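Local structure of Pre-mRNA-splicing factor 38 (Chaetomium thermophilum, 5F5T) at residues Phe125-Arg128 with Leu129-Asp133; Leu91-Lys94 with Leu95-Leu98; Ile104-Glu107 with Tyr108-Gly112. The protein is probably required for pre-mRNA splicing in the nucleus as a spliceosomal protein of the PRP38 family. All blocks are in the same frame, centred on the assembly; numbering follows the deposited sequence.

Overall arrangement
The three contacts belong to helices that pack together in the PRP38-family domain. Contacts 2 and 3 lie within helices 87-98 and 102-115, and contact 1 takes in the C-terminal end of helix 117-130 and the turn after it. Their centres stand 13 to 15 Å apart, contact 1 being about 13 Å from contact 2 and 14 Å from contact 3. Tyr126 of contact 1 joins the other two, with its CE1 3.5 Å from Leu96 N and its CD2 3.7 Å from Leu105 CD2. Contacts 2 and 3, about 15 Å apart between centres, meet where Leu95 CD2 lies 4.0 Å from Tyr108 CE2. Elsewhere Phe125 leans on Ala92, and Ile127 on Leu109.

Contact 1: residues Phe125-Arg128 with Leu129-Asp133; sequences FYIR and LTRPD
Thr130 holds OG1 between its backbone N and carbonyl carbon (chi1 65°), which turns the hydroxyl back to Tyr126 O, while Tyr126 sends its ring off anti to the backbone N (chi1 -177°) and under the Thr130 methyl. Thr130 OG1 donates to Tyr126 O at 2.9 Å, from above the carbonyl plane; Thr130 N donates to the same oxygen from the opposite face, so two bonds grip it. Thr130 CG2 sits 3.8 Å from the centroid of the Tyr126 ring, a CH-pi contact offset toward the rim. The hydroxyl is also an acceptor: Arg131 NH1 reaches Thr130 OG1 at 3.1 Å, fairly straight (159° at the hydrogen) and in the guanidinium plane, and Arg131 NH2 makes a salt bridge with Asp102. One residue earlier, Leu129 CD1 lies over the centre of the Phe125 ring, 4.0 Å from its centroid. The backbone bond from Leu129 N to Phe125 O is an ordinary i to i+4 one, but Arg131 N to Ile127 O is weak, and Arg131 leaves helical angles. This is the C-terminal end of helix 117-130, its last turn tied by a threonine hydroxyl to the carbonyl four residues back, before Pro132, at the N-cap position of helix 133-140.

Contact 2: residues Leu91-Lys94 with Leu95-Leu98; sequences LAFK and LLQL
The Phe93 ring meets Leu96 obliquely, CD1 of the ring lying 4.3 Å from Leu96 CD1, a loose touch between side chains three residues apart. Beyond the segment the same ring meets that of Trp52, their planes about 55° apart, and rests on Arg43, Ile46 and Val47 of helix 40-48. The other flat group is the Gln97 carboxamide, and Lys94 comes to it from above the plane: Lys94 NZ donates to Gln97 OE1 at 3.0 Å, 49° out of the carbonyl plane and so not on a lone pair. Two bends in the lysine, at chi2 and at chi3 (100°), bend its chain forward along the helix, toward the C-terminal end, so that Lys94 CD also lies 3.4 Å from Gln97 OE1. The glutamine answers with a chain extended beyond CG. Lys94 CD is also 4.1 Å from Leu98 CG. Regular i to i+4 bonds run beneath, from Leu95 N to Leu91 O through to Leu98 N to Lys94 O. Leu91 and Leu95 turn to helix 61-71, Ala92 to helix 117-130. The chemistry is thus divided: apolar side chains bury this helix against its neighbours, while Lys94 places its aliphatic part beside Leu98 and its ammonium group on a neutral amide oxygen, a bond that probably steadies the bent chain without neutralising its charge.

Contact 3: residues Ile104-Glu107 with Tyr108-Gly112; sequences ILKE and YLYFG
Ile104 and Tyr108 lie side by side and point the same way, one turn apart on helix 102-115, which widens into a pi-type turn at 108-112. Ile104 CG2 comes over the face of the Tyr108 ring, 3.8 Å from its centroid, a CH-pi contact that falls toward the hydroxyl end. Tyr108 reaches this position with CG beside its backbone N (chi1 -73°) and the ring laid back along the preceding turn, so that the same ring also has Ile104 O above it, offset toward the rim. Leu105 approaches obliquely, its CD2 4.3 Å from Tyr108 CD2. The phenol end is fixed from outside: Tyr108 OH is hydrogen-bonded to the backbone oxygen of Glu61, and the ring packs on Ile64 and Val65 of helix 61-71.

Lys106 and Tyr110, two residues further on, are arranged differently: they slant across each other on the exposed side of the helix, where Lys106 CG meets the CD2-CE2 side of the Tyr110 ring, 3.7 Å from Tyr110 CD2. Leu109 faces inward instead, onto Ala123 and Ile127 of helix 117-130.

The backbone bonds are good i to i+4 bonds as far as Tyr110 N to Lys106 O; the next, Phe111 N to Glu107 O, is weak (3.0 Å), and the same oxygen takes a straighter bond from Gly112 N, five residues on: 2.7 Å, with 168° at the hydrogen and Gly112 N in the plane of the Glu107 carbonyl.

Contact 1: residues Phe125-Arg128 with Leu129-Asp133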
loop_
_atom_site.group_PDB
_atom_site.type_symbol
_atom_site.label_atom_id
_atom_site.label_comp_id
_atom_site.label_asym_id
_atom_site.label_seq_id
_atom_site.Cartn_x
_atom_site.Cartn_y
_atom_site.Cartn_z
ATOM N N PHE A 125 0.522 -1.870 -5.866
ATOM C CA PHE A 125 1.608 -2.558 -5.172
ATOM C C PHE A 125 2.947 -2.149 -5.778
ATOM O O PHE A 125 3.859 -1.710 -5.069
ATOM C CB PHE A 125 1.418 -4.074 -5.264
ATOM C CG PHE A 125 2.389 -4.872 -4.433
ATOM C CD1 PHE A 125 2.804 -4.424 -3.191
ATOM C CD2 PHE A 125 2.882 -6.082 -4.898
ATOM C CE1 PHE A 125 3.692 -5.167 -2.428
ATOM C CE2 PHE A 125 3.772 -6.827 -4.143
ATOM C CZ PHE A 125 4.177 -6.369 -2.905
ATOM N N TYR A 126 3.032 -2.240 -7.102
ATOM C CA TYR A 126 4.252 -1.920 -7.829
ATOM C C TYR A 126 4.656 -0.464 -7.622
ATOM O O TYR A 126 5.840 -0.147 -7.493
ATOM C CB TYR A 126 4.074 -2.213 -9.320
ATOM C CG TYR A 126 5.329 -1.983 -10.128
ATOM C CD1 TYR A 126 6.341 -2.931 -10.153
ATOM C CD2 TYR A 126 5.506 -0.815 -10.855
ATOM C CE1 TYR A 126 7.494 -2.724 -10.882
ATOM C CE2 TYR A 126 6.654 -0.599 -11.588
ATOM C CZ TYR A 126 7.646 -1.556 -11.598
ATOM O OH TYR A 126 8.795 -1.344 -12.327
ATOM N N ILE A 127 3.663 0.420 -7.607
ATOM C CA ILE A 127 3.909 1.836 -7.387
ATOM C C ILE A 127 4.489 2.057 -5.993
ATOM O O ILE A 127 5.465 2.788 -5.831
ATOM C CB ILE A 127 2.627 2.667 -7.563
ATOM C CG1 ILE A 127 2.268 2.764 -9.048
ATOM C CG2 ILE A 127 2.802 4.061 -6.970
ATOM C CD1 ILE A 127 1.073 3.649 -9.340
ATOM N N ARG A 128 3.904 1.402 -4.995
ATOM C CA ARG A 128 4.400 1.512 -3.627
ATOM C C ARG A 128 5.840 1.013 -3.540
ATOM O O ARG A 128 6.657 1.551 -2.790
ATOM C CB ARG A 128 3.508 0.729 -2.660
ATOM C CG ARG A 128 4.065 0.636 -1.247
ATOM C CD ARG A 128 4.005 2.000 -0.572
ATOM N NE ARG A 128 4.513 1.987 0.798
ATOM C CZ ARG A 128 5.799 1.937 1.129
ATOM N NH1 ARG A 128 6.733 1.887 0.190
ATOM N NH2 ARG A 128 6.152 1.928 2.404
ATOM N N LEU A 129 6.139 -0.026 -4.311
ATOM C CA LEU A 129 7.483 -0.588 -4.348
ATOM C C LEU A 129 8.517 0.322 -5.014
ATOM O O LEU A 129 9.656 0.397 -4.555
ATOM C CB LEU A 129 7.467 -1.939 -5.063
ATOM C CG LEU A 129 6.715 -3.065 -4.352
ATOM C CD1 LEU A 129 6.757 -4.338 -5.186
ATOM C CD2 LEU A 129 7.278 -3.302 -2.961
ATOM N N THR A 130 8.132 1.000 -6.095
ATOM C CA THR A 130 9.124 1.643 -6.964
ATOM C C THR A 130 9.105 3.171 -7.050
ATOM O O THR A 130 9.955 3.754 -7.719
ATOM C CB THR A 130 8.980 1.125 -8.409
ATOM O OG1 THR A 130 7.708 1.528 -8.934
ATOM C CG2 THR A 130 9.090 -0.388 -8.447
ATOM N N ARG A 131 8.163 3.821 -6.377
ATOM C CA ARG A 131 7.948 5.252 -6.589
ATOM C C ARG A 131 8.265 6.076 -5.349
ATOM O O ARG A 131 8.141 5.585 -4.236
ATOM C CB ARG A 131 6.502 5.516 -7.019
ATOM C CG ARG A 131 6.350 5.939 -8.467
ATOM C CD ARG A 131 6.799 4.832 -9.387
ATOM N NE ARG A 131 6.770 5.227 -10.791
ATOM C CZ ARG A 131 7.183 4.447 -11.784
ATOM N NH1 ARG A 131 7.651 3.234 -11.518
ATOM N NH2 ARG A 131 7.125 4.874 -13.039
ATOM N N PRO A 132 8.698 7.334 -5.544
ATOM C CA PRO A 132 8.982 8.247 -4.428
ATOM C C PRO A 132 7.751 8.468 -3.544
ATOM O O PRO A 132 6.621 8.366 -4.031
ATOM C CB PRO A 132 9.391 9.542 -5.134
ATOM C CG PRO A 132 9.928 9.083 -6.450
ATOM C CD PRO A 132 9.038 7.943 -6.842
ATOM N N ASP A 133 7.973 8.768 -2.265
ATOM C CA ASP A 133 6.897 8.732 -1.281
ATOM C C ASP A 133 5.758 9.710 -1.570
ATOM O O ASP A 133 4.584 9.335 -1.498
ATOM C CB ASP A 133 7.459 8.998 0.123
ATOM C CG ASP A 133 8.400 10.187 0.166
ATOM O OD1 ASP A 133 8.446 10.946 -0.824
ATOM O OD2 ASP A 133 9.091 10.366 1.194
#

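Contact 2: residues Leu91-Lys94 with Leu95-Leu98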
loop_
_atom_site.group_PDB
_atom_site.type_symbol
_atom_site.label_atom_id
_atom_site.label_comp_id
_atom_site.label_asym_id
_atom_site.label_seq_id
_atom_site.Cartn_x
_atom_site.Cartn_y
_atom_site.Cartn_z
ATOM N N LEU A 91 3.749 -11.930 -10.584
ATOM C CA LEU A 91 3.541 -10.894 -11.582
ATOM C C LEU A 91 4.132 -9.574 -11.121
ATOM O O LEU A 91 4.628 -8.799 -11.935
ATOM C CB LEU A 91 2.053 -10.740 -11.896
ATOM C CG LEU A 91 1.506 -11.895 -12.734
ATOM C CD1 LEU A 91 0.019 -11.740 -12.998
ATOM C CD2 LEU A 91 2.275 -11.982 -14.044
ATOM N N ALA A 92 4.093 -9.319 -9.816
ATOM C CA ALA A 92 4.746 -8.129 -9.283
ATOM C C ALA A 92 6.246 -8.190 -9.556
ATOM O O ALA A 92 6.852 -7.206 -9.987
ATOM C CB ALA A 92 4.480 -7.991 -7.797
ATOM N N PHE A 93 6.836 -9.356 -9.317
ATOM C CA PHE A 93 8.263 -9.545 -9.543
ATOM C C PHE A 93 8.590 -9.377 -11.015
ATOM O O PHE A 93 9.601 -8.766 -11.377
ATOM C CB PHE A 93 8.713 -10.924 -9.058
ATOM C CG PHE A 93 10.195 -11.146 -9.154
ATOM C CD1 PHE A 93 11.068 -10.469 -8.317
ATOM C CD2 PHE A 93 10.717 -12.031 -10.082
ATOM C CE1 PHE A 93 12.437 -10.670 -8.405
ATOM C CE2 PHE A 93 12.085 -12.238 -10.176
ATOM C CZ PHE A 93 12.944 -11.555 -9.335
ATOM N N LYS A 94 7.714 -9.899 -11.864
ATOM C CA LYS A 94 7.890 -9.749 -13.299
ATOM C C LYS A 94 7.826 -8.286 -13.707
ATOM O O LYS A 94 8.564 -7.855 -14.580
ATOM C CB LYS A 94 6.836 -10.545 -14.061
ATOM C CG LYS A 94 7.023 -10.511 -15.567
ATOM C CD LYS A 94 8.466 -10.789 -15.950
ATOM C CE LYS A 94 8.658 -12.226 -16.397
ATOM N NZ LYS A 94 9.892 -12.394 -17.217
ATOM N N LEU A 95 6.953 -7.522 -13.062
ATOM C CA LEU A 95 6.865 -6.093 -13.327
ATOM C C LEU A 95 8.162 -5.413 -12.909
ATOM O O LEU A 95 8.643 -4.505 -13.589
ATOM C CB LEU A 95 5.675 -5.476 -12.597
ATOM C CG LEU A 95 4.346 -5.511 -13.358
ATOM C CD1 LEU A 95 3.263 -4.821 -12.553
ATOM C CD2 LEU A 95 4.479 -4.884 -14.737
ATOM N N LEU A 96 8.728 -5.856 -11.791
ATOM C CA LEU A 96 10.027 -5.356 -11.359
ATOM C C LEU A 96 11.076 -5.630 -12.431
ATOM O O LEU A 96 11.932 -4.790 -12.706
ATOM C CB LEU A 96 10.447 -5.997 -10.035
ATOM C CG LEU A 96 9.713 -5.537 -8.776
ATOM C CD1 LEU A 96 10.176 -6.339 -7.571
ATOM C CD2 LEU A 96 9.926 -4.052 -8.547
ATOM N N GLN A 97 10.993 -6.806 -13.044
ATOM C CA GLN A 97 11.895 -7.176 -14.133
ATOM C C GLN A 97 11.721 -6.278 -15.359
ATOM O O GLN A 97 12.692 -5.760 -15.907
ATOM C CB GLN A 97 11.672 -8.641 -14.518
ATOM C CG GLN A 97 12.816 -9.274 -15.274
ATOM C CD GLN A 97 12.504 -10.692 -15.708
ATOM O OE1 GLN A 97 11.693 -11.376 -15.085
ATOM N NE2 GLN A 97 13.147 -11.140 -16.781
ATOM N N LEU A 98 10.473 -6.102 -15.775
ATOM C CA LEU A 98 10.134 -5.369 -16.987
ATOM C C LEU A 98 10.329 -3.868 -16.839
ATOM O O LEU A 98 10.516 -3.163 -17.831
ATOM C CB LEU A 98 8.683 -5.652 -17.381
ATOM C CG LEU A 98 8.325 -7.096 -17.730
ATOM C CD1 LEU A 98 6.892 -7.171 -18.227
ATOM C CD2 LEU A 98 9.284 -7.622 -18.788
#

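Contact 3: residues Ile104-Glu107 with Tyr108-Gly112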
loop_
_atom_site.group_PDB
_atom_site.type_symbol
_atom_site.label_atom_id
_atom_site.label_comp_id
_atom_site.label_asym_id
_atom_site.label_seq_id
_atom_site.Cartn_x
_atom_site.Cartn_y
_atom_site.Cartn_z
ATOM N N ILE A 104 2.431 2.922 -19.110
ATOM C CA ILE A 104 1.914 1.580 -18.875
ATOM C C ILE A 104 1.254 1.473 -17.500
ATOM O O ILE A 104 0.173 0.892 -17.357
ATOM C CB ILE A 104 3.038 0.529 -18.978
ATOM C CG1 ILE A 104 3.755 0.632 -20.327
ATOM C CG2 ILE A 104 2.488 -0.867 -18.772
ATOM C CD1 ILE A 104 2.906 0.223 -21.512
ATOM N N LEU A 105 1.890 2.074 -16.500
ATOM C CA LEU A 105 1.349 2.102 -15.146
ATOM C C LEU A 105 0.038 2.874 -15.106
ATOM O O LEU A 105 -0.904 2.499 -14.406
ATOM C CB LEU A 105 2.360 2.726 -14.186
ATOM C CG LEU A 105 3.607 1.882 -13.926
ATOM C CD1 LEU A 105 4.531 2.548 -12.917
ATOM C CD2 LEU A 105 3.201 0.500 -13.450
ATOM N N LYS A 106 -0.009 3.956 -15.870
ATOM C CA LYS A 106 -1.188 4.800 -15.951
ATOM C C LYS A 106 -2.353 3.991 -16.512
ATOM O O LYS A 106 -3.479 4.032 -15.980
ATOM C CB LYS A 106 -0.879 6.024 -16.811
ATOM C CG LYS A 106 -1.795 7.214 -16.607
ATOM C CD LYS A 106 -1.344 8.351 -17.507
ATOM C CE LYS A 106 0.039 8.855 -17.081
ATOM N NZ LYS A 106 0.366 10.231 -17.559
ATOM N N GLU A 107 -2.066 3.231 -17.568
ATOM C CA GLU A 107 -3.072 2.370 -18.181
ATOM C C GLU A 107 -3.582 1.311 -17.213
ATOM O O GLU A 107 -4.801 1.153 -17.039
ATOM C CB GLU A 107 -2.521 1.684 -19.431
ATOM C CG GLU A 107 -3.525 0.738 -20.069
ATOM C CD GLU A 107 -2.893 -0.244 -21.034
ATOM O OE1 GLU A 107 -3.401 -1.381 -21.125
ATOM O OE2 GLU A 107 -1.900 0.116 -21.702
ATOM N N TYR A 108 -2.642 0.605 -16.580
ATOM C CA TYR A 108 -2.986 -0.489 -15.679
ATOM C C TYR A 108 -3.916 0.058 -14.620
ATOM O O TYR A 108 -5.079 -0.350 -14.506
ATOM C CB TYR A 108 -1.751 -1.078 -14.993
ATOM C CG TYR A 108 -0.840 -1.934 -15.848
ATOM C CD1 TYR A 108 -1.264 -2.460 -17.058
ATOM C CD2 TYR A 108 0.451 -2.232 -15.422
ATOM C CE1 TYR A 108 -0.420 -3.246 -17.829
ATOM C CE2 TYR A 108 1.295 -3.013 -16.179
ATOM C CZ TYR A 108 0.858 -3.522 -17.381
ATOM O OH TYR A 108 1.707 -4.302 -18.136
ATOM N N LEU A 109 -3.389 1.049 -13.905
ATOM C CA LEU A 109 -4.023 1.610 -12.728
ATOM C C LEU A 109 -5.412 2.139 -13.056
ATOM O O LEU A 109 -6.412 1.623 -12.554
ATOM C CB LEU A 109 -3.143 2.724 -12.150
ATOM C CG LEU A 109 -3.361 3.172 -10.707
ATOM C CD1 LEU A 109 -2.965 2.076 -9.741
ATOM C CD2 LEU A 109 -2.570 4.442 -10.416
ATOM N N TYR A 110 -5.486 3.114 -13.955
ATOM C CA TYR A 110 -6.754 3.800 -14.150
ATOM C C TYR A 110 -7.716 3.005 -15.033
ATOM O O TYR A 110 -8.844 2.701 -14.622
ATOM C CB TYR A 110 -6.505 5.188 -14.733
ATOM C CG TYR A 110 -5.684 6.049 -13.796
ATOM C CD1 TYR A 110 -6.197 6.463 -12.575
ATOM C CD2 TYR A 110 -4.395 6.446 -14.134
ATOM C CE1 TYR A 110 -5.445 7.241 -11.709
ATOM C CE2 TYR A 110 -3.638 7.228 -13.278
ATOM C CZ TYR A 110 -4.168 7.623 -12.067
ATOM O OH TYR A 110 -3.419 8.401 -11.213
ATOM N N PHE A 111 -7.254 2.605 -16.211
ATOM C CA PHE A 111 -8.149 2.033 -17.207
ATOM C C PHE A 111 -8.320 0.546 -16.905
ATOM O O PHE A 111 -9.455 0.010 -16.827
ATOM C CB PHE A 111 -7.566 2.271 -18.602
ATOM C CG PHE A 111 -8.505 1.958 -19.733
ATOM C CD1 PHE A 111 -8.430 0.749 -20.403
ATOM C CD2 PHE A 111 -9.435 2.893 -20.156
ATOM C CE1 PHE A 111 -9.284 0.469 -21.457
ATOM C CE2 PHE A 111 -10.292 2.618 -21.205
ATOM C CZ PHE A 111 -10.216 1.402 -21.858
ATOM N N GLY A 112 -7.186 -0.106 -16.655
ATOM C CA GLY A 112 -7.215 -1.518 -16.367
ATOM C C GLY A 112 -7.865 -1.655 -15.016
ATOM O O GLY A 112 -8.725 -2.518 -14.836
#